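Local coordinates for protein ArtJ (Geobacillus stearothermophilus, PDB 2PVU) that binds arginine, lysine and histidine and probably delivers these basic amino acids to its cognate ATP-binding cassette transporter, at residues S250-Y253 against T254-K258; I131-K134 against Q135-V139; F93-Q97 against S98-D102; A155-G158 against Q159-A162; A51-P54 against F55-Q59. All blocks are in the same frame, centred on the assembly; numbering follows the deposited sequence.

Contact 1 (S250-Y253 against T254-K258)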
loop_
_atom_site.group_PDB
_atom_site.type_symbol
_atom_site.label_atom_id
_atom_site.label_comp_id
_atom_site.label_asym_id
_atom_site.label_seq_id
_atom_site.Cartn_x
_atom_site.Cartn_y
_atom_site.Cartn_z
ATOM N N SER A 250 -23.125 -3.648 -1.320
ATOM C CA SER A 250 -24.042 -2.581 -0.899
ATOM C C SER A 250 -23.785 -1.230 -1.601
ATOM O O SER A 250 -24.598 -0.316 -1.489
ATOM C CB SER A 250 -23.959 -2.405 0.632
ATOM O OG SER A 250 -22.702 -1.842 1.000
ATOM N N GLY A 251 -22.654 -1.098 -2.294
ATOM C CA GLY A 251 -22.289 0.178 -2.907
ATOM C C GLY A 251 -21.381 1.022 -2.011
ATOM O O GLY A 251 -20.917 2.076 -2.439
ATOM N N LYS A 252 -21.067 0.528 -0.810
ATOM C CA LYS A 252 -20.251 1.281 0.157
ATOM C C LYS A 252 -18.821 1.346 -0.332
ATOM O O LYS A 252 -18.166 2.375 -0.189
ATOM C CB LYS A 252 -20.345 0.644 1.560
ATOM C CG LYS A 252 -19.502 1.359 2.647
ATOM C CD LYS A 252 -20.181 2.671 3.067
ATOM C CE LYS A 252 -19.290 3.467 4.027
ATOM N NZ LYS A 252 -19.988 4.709 4.465
ATOM N N TYR A 253 -18.326 0.243 -0.898
ATOM C CA TYR A 253 -16.972 0.261 -1.470
ATOM C C TYR A 253 -16.882 1.366 -2.521
ATOM O O TYR A 253 -15.944 2.177 -2.499
ATOM C CB TYR A 253 -16.623 -1.079 -2.129
ATOM C CG TYR A 253 -15.240 -1.085 -2.766
ATOM C CD1 TYR A 253 -14.147 -1.638 -2.089
ATOM C CD2 TYR A 253 -15.021 -0.562 -4.052
ATOM C CE1 TYR A 253 -12.873 -1.690 -2.683
ATOM C CE2 TYR A 253 -13.728 -0.590 -4.642
ATOM C CZ TYR A 253 -12.668 -1.159 -3.957
ATOM O OH TYR A 253 -11.390 -1.179 -4.516
ATOM N N THR A 254 -17.829 1.422 -3.447
ATOM C CA THR A 254 -17.729 2.498 -4.441
ATOM C C THR A 254 -17.887 3.918 -3.916
ATOM O O THR A 254 -17.226 4.823 -4.451
ATOM C CB THR A 254 -18.405 2.237 -5.802
ATOM O OG1 THR A 254 -19.392 3.241 -6.131
ATOM C CG2 THR A 254 -18.870 0.869 -5.926
ATOM N N GLU A 255 -18.710 4.116 -2.880
ATOM C CA GLU A 255 -18.790 5.439 -2.216
ATOM C C GLU A 255 -17.416 5.847 -1.667
ATOM O O GLU A 255 -16.969 6.975 -1.902
ATOM C CB GLU A 255 -19.809 5.478 -1.074
ATOM C CG GLU A 255 -21.263 5.250 -1.438
ATOM C CD GLU A 255 -22.125 4.971 -0.181
ATOM O OE1 GLU A 255 -21.639 5.252 0.963
ATOM O OE2 GLU A 255 -23.274 4.466 -0.329
ATOM N N ILE A 256 -16.760 4.937 -0.937
ATOM C CA ILE A 256 -15.413 5.177 -0.402
ATOM C C ILE A 256 -14.407 5.426 -1.537
ATOM O O ILE A 256 -13.615 6.374 -1.476
ATOM C CB ILE A 256 -14.923 4.013 0.485
ATOM C CG1 ILE A 256 -15.889 3.821 1.664
ATOM C CG2 ILE A 256 -13.501 4.341 1.001
ATOM C CD1 ILE A 256 -15.705 2.490 2.435
ATOM N N TYR A 257 -14.435 4.568 -2.558
ATOM C CA TYR A 257 -13.543 4.717 -3.718
ATOM C C TYR A 257 -13.703 6.091 -4.379
ATOM O O TYR A 257 -12.729 6.771 -4.718
ATOM C CB TYR A 257 -13.796 3.609 -4.751
ATOM C CG TYR A 257 -12.757 3.626 -5.834
ATOM C CD1 TYR A 257 -11.560 2.877 -5.704
ATOM C CD2 TYR A 257 -12.922 4.424 -6.971
ATOM C CE1 TYR A 257 -10.593 2.922 -6.714
ATOM C CE2 TYR A 257 -11.957 4.497 -7.957
ATOM C CZ TYR A 257 -10.820 3.724 -7.845
ATOM O OH TYR A 257 -9.895 3.827 -8.862
ATOM N N LYS A 258 -14.947 6.503 -4.587
ATOM C CA LYS A 258 -15.194 7.797 -5.209
ATOM C C LYS A 258 -14.733 8.975 -4.342
ATOM O O LYS A 258 -14.260 9.999 -4.866
ATOM C CB LYS A 258 -16.668 7.944 -5.525
ATOM C CG LYS A 258 -17.118 7.036 -6.665
ATOM C CD LYS A 258 -18.424 7.533 -7.264
ATOM C CE LYS A 258 -19.641 7.143 -6.438
ATOM N NZ LYS A 258 -20.917 7.604 -7.081
#
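Gly251 and Glu255 meet across the first turn of helix 252-261, where the chain swings out of helix 237-249 into a new alpha-helix, with Gly251 as the N-cap residue. Three backbone hydrogen bonds start the helix. Glu255 N gives its hydrogen to Gly251 O at 3.0 Å, Ile256 N bonds Lys252 O almost straight (174° at the hydrogen), and Tyr257 N reaches Tyr253 O at 2.8 Å. Gly251 has a positive phi of 94°, at which a beta carbon would press on the carbonyl oxygen of Ser250, and this lets the chain change direction within one residue.

The charged pair lies on the exposed side. The side chains of Lys252 and Glu255 cross at about a right angle, and Lys252 NZ stands 3.9 Å from Glu255 OE1, a long salt bridge that probably adds only a modest pull. The lysine chain bends at chi2 (75°), which brings its CD within 3.6 Å of Glu255 OE1.

The apolar contacts begin with the lysine's own carbons: Lys252 CG lies 4.0 Å from Ile256 CD1. The isoleucine is buried and itself packs on Phe66 and Asp69 of helix 66-78. Tyr253 and Tyr257 follow one another at a spacing of four residues and are both buried. The hydroxyl of Tyr253 is hydrogen-bonded to Tyr124 O, while the ring of Tyr257 meets that of Phe261 one turn further on. Between the two tyrosines the nearest side-chain approach is Tyr253 CE2 to Tyr257 CB, 4.2 Å.

Contact 2 (I131-K134 against Q135-V139)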
loop_
_atom_site.group_PDB
_atom_site.type_symbol
_atom_site.label_atom_id
_atom_site.label_comp_id
_atom_site.label_asym_id
_atom_site.label_seq_id
_atom_site.Cartn_x
_atom_site.Cartn_y
_atom_site.Cartn_z
ATOM N N ILE A 131 7.266 4.580 -11.870
ATOM C CA ILE A 131 8.477 5.338 -11.563
ATOM C C ILE A 131 8.120 6.794 -11.316
ATOM O O ILE A 131 7.388 7.424 -12.095
ATOM C CB ILE A 131 9.458 5.246 -12.731
ATOM C CG1 ILE A 131 9.811 3.793 -12.992
ATOM C CG2 ILE A 131 10.773 6.069 -12.486
ATOM C CD1 ILE A 131 10.271 3.543 -14.439
ATOM N N LEU A 132 8.635 7.328 -10.222
ATOM C CA LEU A 132 8.461 8.724 -9.905
ATOM C C LEU A 132 9.826 9.421 -10.101
ATOM O O LEU A 132 10.825 8.973 -9.569
ATOM C CB LEU A 132 7.989 8.861 -8.449
ATOM C CG LEU A 132 7.692 10.253 -7.909
ATOM C CD1 LEU A 132 6.460 10.887 -8.545
ATOM C CD2 LEU A 132 7.498 10.142 -6.420
ATOM N N VAL A 133 9.837 10.501 -10.861
ATOM C CA VAL A 133 11.072 11.237 -11.187
ATOM C C VAL A 133 10.798 12.742 -11.174
ATOM O O VAL A 133 9.648 13.176 -11.186
ATOM C CB VAL A 133 11.634 10.862 -12.605
ATOM C CG1 VAL A 133 12.217 9.435 -12.639
ATOM C CG2 VAL A 133 10.588 11.080 -13.733
ATOM N N LYS A 134 11.860 13.543 -11.146
ATOM C CA LYS A 134 11.703 14.969 -11.359
ATOM C C LYS A 134 11.400 15.221 -12.829
ATOM O O LYS A 134 11.868 14.488 -13.704
ATOM C CB LYS A 134 12.978 15.703 -10.964
ATOM C CG LYS A 134 13.243 15.672 -9.475
ATOM C CD LYS A 134 14.444 16.545 -9.135
ATOM C CE LYS A 134 14.613 16.591 -7.610
ATOM N NZ LYS A 134 15.750 17.457 -7.135
ATOM N N GLN A 135 10.598 16.239 -13.118
ATOM C CA GLN A 135 10.403 16.603 -14.518
ATOM C C GLN A 135 11.793 17.027 -14.987
ATOM O O GLN A 135 12.542 17.661 -14.238
ATOM C CB GLN A 135 9.407 17.748 -14.667
ATOM C CG GLN A 135 7.950 17.345 -14.388
ATOM C CD GLN A 135 7.075 18.540 -14.007
ATOM O OE1 GLN A 135 6.123 18.398 -13.236
ATOM N NE2 GLN A 135 7.420 19.727 -14.514
ATOM N N GLY A 136 12.156 16.629 -16.190
ATOM C CA GLY A 136 13.542 16.901 -16.632
ATOM C C GLY A 136 14.326 15.607 -16.646
ATOM O O GLY A 136 15.335 15.506 -17.323
ATOM N N SER A 137 13.876 14.601 -15.900
ATOM C CA SER A 137 14.568 13.307 -15.949
ATOM C C SER A 137 14.478 12.751 -17.378
ATOM O O SER A 137 13.415 12.870 -18.009
ATOM C CB SER A 137 13.914 12.292 -15.001
ATOM O OG SER A 137 14.345 10.979 -15.323
ATOM N N PRO A 138 15.561 12.125 -17.888
ATOM C CA PRO A 138 15.474 11.532 -19.210
ATOM C C PRO A 138 14.774 10.166 -19.228
ATOM O O PRO A 138 14.592 9.604 -20.308
ATOM C CB PRO A 138 16.942 11.377 -19.618
ATOM C CG PRO A 138 17.648 11.112 -18.332
ATOM C CD PRO A 138 16.909 11.956 -17.298
ATOM N N VAL A 139 14.401 9.651 -18.055
ATOM C CA VAL A 139 13.869 8.280 -17.924
ATOM C C VAL A 139 12.548 8.154 -18.686
ATOM O O VAL A 139 11.615 8.945 -18.456
ATOM C CB VAL A 139 13.666 7.899 -16.437
ATOM C CG1 VAL A 139 12.903 6.576 -16.288
ATOM C CG2 VAL A 139 15.013 7.803 -15.741
#
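A type II beta turn from Lys134 to Ser137 ends strand 125-134 and folds the following loop back along the strand's last residues. The turn is closed by Ser137 N, which donates to Lys134 O at 3.0 Å. Gly136, with a phi of 108°, takes the turn position where a side chain would run into the carbonyl oxygen of Gln135.

Ser137 then uses its side chain in a second turn, an ST turn. With OG set anti to its own nitrogen (chi1 164°), the hydroxyl oxygen accepts from Val139 N at 3.0 Å, while the methylene packs against the strand, Ser137 CB lying 3.6 Å from Val133 CB. Without the hydroxyl, as with an alanine here, Val139 N would probably be left without this acceptor and the loop freer to swing away from the strand. The returning chain brings Val139 to the side of the strand that carries Ile131 and Val133: its CB is 4.3 Å from Val133 CG1, and its CG1 is 4.4 Å from Ile131 CG2.

Beyond the loop, Val139 packs on Leu145, and Lys134 NZ bonds Leu186 O. A type II beta turn running straight into an ST turn thus carries the chain off the end of strand 125-134.

Contact 3 (F93-Q97 against S98-D102)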
loop_
_atom_site.group_PDB
_atom_site.type_symbol
_atom_site.label_atom_id
_atom_site.label_comp_id
_atom_site.label_asym_id
_atom_site.label_seq_id
_atom_site.Cartn_x
_atom_site.Cartn_y
_atom_site.Cartn_z
ATOM N N PHE A 93 4.986 -6.153 10.019
ATOM C CA PHE A 93 5.208 -7.546 9.639
ATOM C C PHE A 93 5.763 -8.369 10.787
ATOM O O PHE A 93 5.384 -9.534 10.966
ATOM C CB PHE A 93 6.073 -7.644 8.373
ATOM C CG PHE A 93 5.310 -7.236 7.133
ATOM C CD1 PHE A 93 4.646 -8.181 6.354
ATOM C CD2 PHE A 93 5.185 -5.892 6.812
ATOM C CE1 PHE A 93 3.905 -7.786 5.246
ATOM C CE2 PHE A 93 4.441 -5.479 5.719
ATOM C CZ PHE A 93 3.792 -6.425 4.931
ATOM N N ALA A 94 6.646 -7.766 11.569
ATOM C CA ALA A 94 7.162 -8.414 12.763
ATOM C C ALA A 94 6.056 -8.741 13.760
ATOM O O ALA A 94 6.053 -9.834 14.320
ATOM C CB ALA A 94 8.240 -7.554 13.427
ATOM N N SER A 95 5.120 -7.800 13.951
ATOM C CA SER A 95 4.012 -7.909 14.897
ATOM C C SER A 95 2.915 -8.868 14.441
ATOM O O SER A 95 2.228 -9.454 15.274
ATOM C CB SER A 95 3.390 -6.521 15.096
ATOM O OG SER A 95 4.249 -5.761 15.932
ATOM N N LEU A 96 2.750 -9.025 13.136
ATOM C CA LEU A 96 1.866 -10.060 12.594
ATOM C C LEU A 96 2.454 -11.421 12.887
ATOM O O LEU A 96 1.726 -12.354 13.276
ATOM C CB LEU A 96 1.634 -9.909 11.069
ATOM C CG LEU A 96 0.750 -8.699 10.711
ATOM C CD1 LEU A 96 0.974 -8.281 9.272
ATOM C CD2 LEU A 96 -0.720 -9.045 10.974
ATOM N N GLN A 97 3.757 -11.546 12.739
ATOM C CA GLN A 97 4.407 -12.825 13.027
ATOM C C GLN A 97 4.297 -13.265 14.526
ATOM O O GLN A 97 4.042 -14.438 14.815
ATOM C CB GLN A 97 5.878 -12.792 12.594
ATOM C CG GLN A 97 6.142 -12.743 11.081
ATOM C CD GLN A 97 7.511 -13.353 10.663
ATOM O OE1 GLN A 97 7.916 -13.250 9.487
ATOM N NE2 GLN A 97 8.210 -13.993 11.606
ATOM N N SER A 98 4.488 -12.328 15.452
ATOM C CA SER A 98 4.337 -12.590 16.884
ATOM C C SER A 98 2.869 -12.651 17.347
ATOM O O SER A 98 2.578 -13.069 18.499
ATOM C CB SER A 98 5.054 -11.495 17.663
ATOM O OG SER A 98 4.357 -10.263 17.500
ATOM N N LYS A 99 1.959 -12.244 16.458
ATOM C CA LYS A 99 0.511 -12.081 16.710
ATOM C C LYS A 99 0.191 -10.976 17.736
ATOM O O LYS A 99 -0.922 -10.921 18.283
ATOM C CB LYS A 99 -0.199 -13.408 17.076
ATOM C CG LYS A 99 0.066 -14.572 16.122
ATOM C CD LYS A 99 -0.576 -15.860 16.645
ATOM C CE LYS A 99 -0.249 -17.062 15.776
ATOM N NZ LYS A 99 -0.284 -18.333 16.601
ATOM N N GLU A 100 1.137 -10.058 17.956
ATOM C CA GLU A 100 0.825 -8.877 18.761
ATOM C C GLU A 100 -0.204 -7.991 18.054
ATOM O O GLU A 100 -1.010 -7.308 18.702
ATOM C CB GLU A 100 2.086 -8.071 19.115
ATOM C CG GLU A 100 1.778 -7.075 20.240
ATOM C CD GLU A 100 2.990 -6.356 20.774
ATOM O OE1 GLU A 100 4.105 -6.517 20.220
ATOM O OE2 GLU A 100 2.802 -5.609 21.763
ATOM N N VAL A 101 -0.184 -8.011 16.719
ATOM C CA VAL A 101 -1.194 -7.359 15.939
ATOM C C VAL A 101 -2.023 -8.482 15.284
ATOM O O VAL A 101 -1.450 -9.509 14.852
ATOM C CB VAL A 101 -0.481 -6.413 14.939
ATOM C CG1 VAL A 101 -1.295 -6.122 13.761
ATOM C CG2 VAL A 101 -0.032 -5.147 15.655
ATOM N N ASP A 102 -3.344 -8.313 15.251
ATOM C CA ASP A 102 -4.249 -9.361 14.768
ATOM C C ASP A 102 -4.478 -9.311 13.244
ATOM O O ASP A 102 -4.941 -10.294 12.640
ATOM C CB ASP A 102 -5.609 -9.233 15.451
ATOM C CG ASP A 102 -5.518 -9.449 16.946
ATOM O OD1 ASP A 102 -4.844 -10.416 17.375
ATOM O OD2 ASP A 102 -6.065 -8.613 17.674
#
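Ser95 meets Val101 where helix 89-98 ends and the chain turns back along its last turn, a helix C-terminus ended by a left-handed residue, Lys99. Among the backbone bonds, Ser98 N still donates to Ala94 O in the helical i to i+4 pattern, at 3.2 Å. Lys99 then leaves helical geometry with a positive phi of 65°, and its nitrogen makes a weak bond to Leu96 O. The loop is tied back by Val101 N, which reaches Ser95 O at 3.2 Å in a nearly straight bond (177° at the hydrogen), although it comes from well above the carbonyl plane.

The apolar contacts fall to the two branches of Val101. Its CG2 lies 3.7 Å from Ser95 CB, and its CG1 is 4.1 Å from Leu96 CD2. Leucine CG stands anti to the carbonyl carbon (chi1 -71°), and from there the CD2 methyl comes back toward the loop. The carbonyl oxygen of Val101, 4.0 Å from that methyl, is buried without a hydrogen-bonding partner in the model.

Around this helix end, Leu96 also packs on Tyr118 of strand 118-120 and on Ile229 of strand 224-231. Val101 lies against Val45 of strand 44-48, and Asp102 OD2 accepts from Val45 N just before strand 103-104 begins.

Contact 4 (A155-G158 against Q159-A162). With LYS (lysine), chain E.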
loop_
_atom_site.group_PDB
_atom_site.type_symbol
_atom_site.label_atom_id
_atom_site.label_comp_id
_atom_site.label_asym_id
_atom_site.label_seq_id
_atom_site.Cartn_x
_atom_site.Cartn_y
_atom_site.Cartn_z
ATOM N N ALA A 155 11.507 -3.563 1.881
ATOM C CA ALA A 155 10.603 -4.719 1.928
ATOM C C ALA A 155 9.238 -4.470 1.273
ATOM O O ALA A 155 8.188 -4.860 1.806
ATOM C CB ALA A 155 10.457 -5.242 3.358
ATOM N N THR A 156 9.280 -3.863 0.075
ATOM C CA THR A 156 8.106 -3.635 -0.746
ATOM C C THR A 156 8.264 -4.292 -2.116
ATOM O O THR A 156 9.372 -4.698 -2.531
ATOM C CB THR A 156 7.801 -2.135 -0.969
ATOM O OG1 THR A 156 8.915 -1.524 -1.634
ATOM C CG2 THR A 156 7.572 -1.402 0.367
ATOM N N THR A 157 7.146 -4.407 -2.827
ATOM C CA THR A 157 7.181 -4.940 -4.190
ATOM C C THR A 157 7.920 -3.934 -5.106
ATOM O O THR A 157 8.387 -4.317 -6.165
ATOM C CB THR A 157 5.772 -5.226 -4.725
ATOM O OG1 THR A 157 4.991 -4.058 -4.527
ATOM C CG2 THR A 157 5.096 -6.376 -3.963
ATOM N N GLY A 158 8.050 -2.657 -4.700
ATOM C CA GLY A 158 8.891 -1.745 -5.502
ATOM C C GLY A 158 10.363 -2.076 -5.340
ATOM O O GLY A 158 11.106 -2.081 -6.316
ATOM N N GLN A 159 10.780 -2.388 -4.119
ATOM C CA GLN A 159 12.153 -2.872 -3.906
ATOM C C GLN A 159 12.370 -4.123 -4.712
ATOM O O GLN A 159 13.409 -4.308 -5.366
ATOM C CB GLN A 159 12.437 -3.162 -2.437
ATOM C CG GLN A 159 13.832 -3.738 -2.243
ATOM C CD GLN A 159 14.131 -4.009 -0.801
ATOM O OE1 GLN A 159 13.601 -3.342 0.073
ATOM N NE2 GLN A 159 15.031 -4.958 -0.539
ATOM N N GLU A 160 11.385 -5.013 -4.656
ATOM C CA GLU A 160 11.431 -6.251 -5.414
ATOM C C GLU A 160 11.606 -6.017 -6.923
ATOM O O GLU A 160 12.445 -6.656 -7.579
ATOM C CB GLU A 160 10.149 -7.076 -5.175
ATOM C CG GLU A 160 10.281 -8.493 -5.801
ATOM C CD GLU A 160 9.069 -9.373 -5.539
ATOM O OE1 GLU A 160 8.071 -8.886 -4.930
ATOM O OE2 GLU A 160 9.113 -10.557 -5.965
ATOM N N ALA A 161 10.805 -5.123 -7.484
ATOM C CA ALA A 161 10.907 -4.869 -8.911
ATOM C C ALA A 161 12.305 -4.305 -9.271
ATOM O O ALA A 161 12.881 -4.687 -10.293
ATOM C CB ALA A 161 9.773 -3.933 -9.400
ATOM N N ALA A 162 12.856 -3.436 -8.408
ATOM C CA ALA A 162 14.145 -2.817 -8.675
ATOM C C ALA A 162 15.232 -3.909 -8.649
ATOM O O ALA A 162 16.099 -3.948 -9.514
ATOM C CB ALA A 162 14.415 -1.707 -7.630
HETATM N N LYS E . 2.010 -2.440 -2.280
HETATM C CA LYS E . 3.491 -2.475 -2.037
HETATM C C LYS E . 3.833 -3.687 -1.160
HETATM O O LYS E . 4.998 -3.986 -0.946
HETATM C CB LYS E . 3.941 -1.201 -1.330
HETATM C CG LYS E . 3.217 -1.004 0.025
HETATM C CD LYS E . 3.995 -0.039 0.944
HETATM C CE LYS E . 3.052 0.535 1.991
HETATM N NZ LYS E . 3.836 1.357 3.060
HETATM O OXT LYS E . 2.933 -4.377 -0.632
#
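Thr156 and Gln159 form the N-terminal cap of helix 157-166, the helix of a beta-alpha-beta unit between strands 150-153 and 172-175, and this cap faces the bound lysine. The tight part is the side of the two threonines. Thr156 OG1 accepts from Gln159 N at 3.2 Å, a capping bond, and the same hydroxyl is hydrogen-bonded to Gln153 O. The chi1 of Thr156, 61°, places the oxygen between the backbone nitrogen and the carbonyl carbon, turned to the first turn of the helix. Behind it, Glu160 N bonds Thr156 O at 2.9 Å, and Ala161 and Ala162 continue the helical ladder to Thr157 and Gly158.

On the ligand side Thr157 N donates to the carboxylate oxygen O of the lysine at 2.9 Å. The positive end of the helix dipole points the same way and would be expected to support that negative charge, to which Arg114 also bonds. Thr157 OG1 is hydrogen-bonded to Glu224 and comes within 3.3 Å of CA of the ligand.

The looser side is that of Glu160, which runs extended, with OE1 4.0 Å from Thr157 CG2; its long ion pair with Lys164 is weak. Gln159, also extended and partly exposed, is the well-tethered exception: NE2 bonds Glu163, and OE1 takes the hydrogen of Ala155 N at 2.8 Å, from 40° above the amide plane.

Contact 5 (A51-P54 against F55-Q59). With LYS (lysine), chain E.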
loop_
_atom_site.group_PDB
_atom_site.type_symbol
_atom_site.label_atom_id
_atom_site.label_comp_id
_atom_site.label_asym_id
_atom_site.label_seq_id
_atom_site.Cartn_x
_atom_site.Cartn_y
_atom_site.Cartn_z
ATOM N N ALA A 51 1.901 6.350 6.433
ATOM C CA ALA A 51 2.759 7.289 5.708
ATOM C C ALA A 51 2.662 6.963 4.230
ATOM O O ALA A 51 3.708 6.789 3.532
ATOM C CB ALA A 51 4.237 7.181 6.226
ATOM N N PHE A 52 1.421 6.812 3.732
ATOM C CA PHE A 52 1.186 6.194 2.391
ATOM C C PHE A 52 -0.140 6.742 1.827
ATOM O O PHE A 52 -1.084 5.990 1.487
ATOM C CB PHE A 52 1.167 4.659 2.531
ATOM C CG PHE A 52 1.542 3.908 1.277
ATOM C CD1 PHE A 52 0.621 3.046 0.686
ATOM C CD2 PHE A 52 2.819 4.067 0.691
ATOM C CE1 PHE A 52 0.957 2.309 -0.479
ATOM C CE2 PHE A 52 3.170 3.355 -0.470
ATOM C CZ PHE A 52 2.226 2.465 -1.055
ATOM N N ALA A 53 -0.205 8.065 1.736
ATOM C CA ALA A 53 -1.386 8.720 1.154
ATOM C C ALA A 53 -1.539 8.250 -0.296
ATOM O O ALA A 53 -0.550 8.203 -1.028
ATOM C CB ALA A 53 -1.262 10.248 1.209
ATOM N N PRO A 54 -2.781 7.976 -0.749
ATOM C CA PRO A 54 -4.067 8.243 -0.101
ATOM C C PRO A 54 -4.637 7.086 0.735
ATOM O O PRO A 54 -5.767 7.183 1.220
ATOM C CB PRO A 54 -4.992 8.452 -1.289
ATOM C CG PRO A 54 -4.494 7.457 -2.307
ATOM C CD PRO A 54 -2.958 7.410 -2.100
ATOM N N PHE A 55 -3.877 6.013 0.896
ATOM C CA PHE A 55 -4.397 4.810 1.584
ATOM C C PHE A 55 -4.442 4.961 3.098
ATOM O O PHE A 55 -5.469 4.675 3.744
ATOM C CB PHE A 55 -3.578 3.581 1.138
ATOM C CG PHE A 55 -3.732 3.315 -0.338
ATOM C CD1 PHE A 55 -4.911 2.744 -0.816
ATOM C CD2 PHE A 55 -2.742 3.707 -1.239
ATOM C CE1 PHE A 55 -5.141 2.555 -2.217
ATOM C CE2 PHE A 55 -2.908 3.482 -2.629
ATOM C CZ PHE A 55 -4.132 2.932 -3.117
ATOM N N GLU A 56 -3.359 5.473 3.670
ATOM C CA GLU A 56 -3.349 5.802 5.090
ATOM C C GLU A 56 -2.265 6.824 5.325
ATOM O O GLU A 56 -1.152 6.680 4.847
ATOM C CB GLU A 56 -3.080 4.584 5.956
ATOM C CG GLU A 56 -1.883 3.689 5.527
ATOM C CD GLU A 56 -2.257 2.651 4.470
ATOM O OE1 GLU A 56 -3.369 2.077 4.575
ATOM O OE2 GLU A 56 -1.435 2.354 3.559
ATOM N N TYR A 57 -2.608 7.863 6.057
ATOM C CA TYR A 57 -1.626 8.914 6.361
ATOM C C TYR A 57 -2.143 9.651 7.574
ATOM O O TYR A 57 -3.238 9.347 8.053
ATOM C CB TYR A 57 -1.400 9.831 5.154
ATOM C CG TYR A 57 -2.629 10.530 4.616
ATOM C CD1 TYR A 57 -2.853 11.893 4.894
ATOM C CD2 TYR A 57 -3.549 9.860 3.787
ATOM C CE1 TYR A 57 -3.957 12.560 4.381
ATOM C CE2 TYR A 57 -4.663 10.515 3.258
ATOM C CZ TYR A 57 -4.864 11.863 3.562
ATOM O OH TYR A 57 -5.949 12.536 3.052
ATOM N N MET A 58 -1.335 10.559 8.125
ATOM C CA MET A 58 -1.749 11.311 9.312
ATOM C C MET A 58 -2.278 12.658 8.888
ATOM O O MET A 58 -1.710 13.315 8.031
ATOM C CB MET A 58 -0.576 11.506 10.290
ATOM C CG MET A 58 0.012 10.221 10.887
ATOM S SD MET A 58 -1.181 9.318 11.916
ATOM C CE MET A 58 -0.172 7.982 12.462
ATOM N N GLN A 59 -3.361 13.088 9.510
ATOM C CA GLN A 59 -3.880 14.424 9.291
ATOM C C GLN A 59 -4.504 14.834 10.604
ATOM O O GLN A 59 -5.423 14.164 11.093
ATOM C CB GLN A 59 -4.919 14.428 8.168
ATOM C CG GLN A 59 -5.755 15.706 8.016
ATOM C CD GLN A 59 -6.945 15.475 7.073
ATOM O OE1 GLN A 59 -8.090 15.299 7.520
ATOM N NE2 GLN A 59 -6.662 15.407 5.763
HETATM N N LYS E . 2.010 -2.440 -2.280
HETATM C CA LYS E . 3.491 -2.475 -2.037
HETATM C C LYS E . 3.833 -3.687 -1.160
HETATM O O LYS E . 4.998 -3.986 -0.946
HETATM C CB LYS E . 3.941 -1.201 -1.330
HETATM C CG LYS E . 3.217 -1.004 0.025
HETATM C CD LYS E . 3.995 -0.039 0.944
HETATM C CE LYS E . 3.052 0.535 1.991
HETATM N NZ LYS E . 3.836 1.357 3.060
HETATM O OXT LYS E . 2.933 -4.377 -0.632
#
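Phe52 and Glu56 form a single antiparallel hydrogen-bonded bridge, in a loop with a cis peptide before Pro54 and a classic beta bulge, in which Phe55 and Glu56 both face Phe52. Phe52 N bonds Glu56 O at 2.8 Å, and Phe52 O receives two hydrogens, from Phe55 N in its carbonyl plane and from Glu56 N above it.

Phe52 CB lies 3.6 Å from Glu56 OE2, and the ring leaves anti to the nitrogen (chi1 -154°). CG and CD2 lie near CE and NZ of the bound lysine, CD2 being 3.7 Å from NZ. CD1 touches Glu56 OE2, ring and carboxylate planes 4° apart, and meets Phe55 CD2 at 3.9 Å; CE1 reaches that same carbon and the ligand's CE. CE2 and CZ approach the ligand's CD, CZ at 3.7 Å, and its CE sits 3.5 Å above the ring plane, over the centre. With a leucine here the flat face is gone, and the end of the ligand's chain would probably be left freer to move.

Ala53 CB lies over the Tyr57 ring face, a CH-pi contact. An aromatic face under the ligand's aliphatic chain, with Asp196 as a carboxylate bonded to the ligand, is consistent with a pocket for long basic side chains.

Overall arrangement
Contacts 4 and 5 both touch the bound lysine, whose site is completed by Arg114 and Asp196 among others, and they lie on opposite sides of the chain's centre: the helix start at 155-162 takes its carboxylate, while the loop at 51-59 lies along its side chain. Their nearest atoms are about 7 Å apart, and the ligand bridges the gap. Contact 3 comes within about 5 Å of contact 4, nearest atoms, and Trp89, another pocket residue, meets both Phe93 and Thr156. Contacts 1 and 5, nearest atoms about 7 Å apart, are linked through Phe261 and Trp260 of helix 252-261. Contacts 2 and 3 lie farthest apart, centres about 37 Å. The side chains of Tyr253 in contact 1 and Ile131 in contact 2 are each about 14 Å from the lysine.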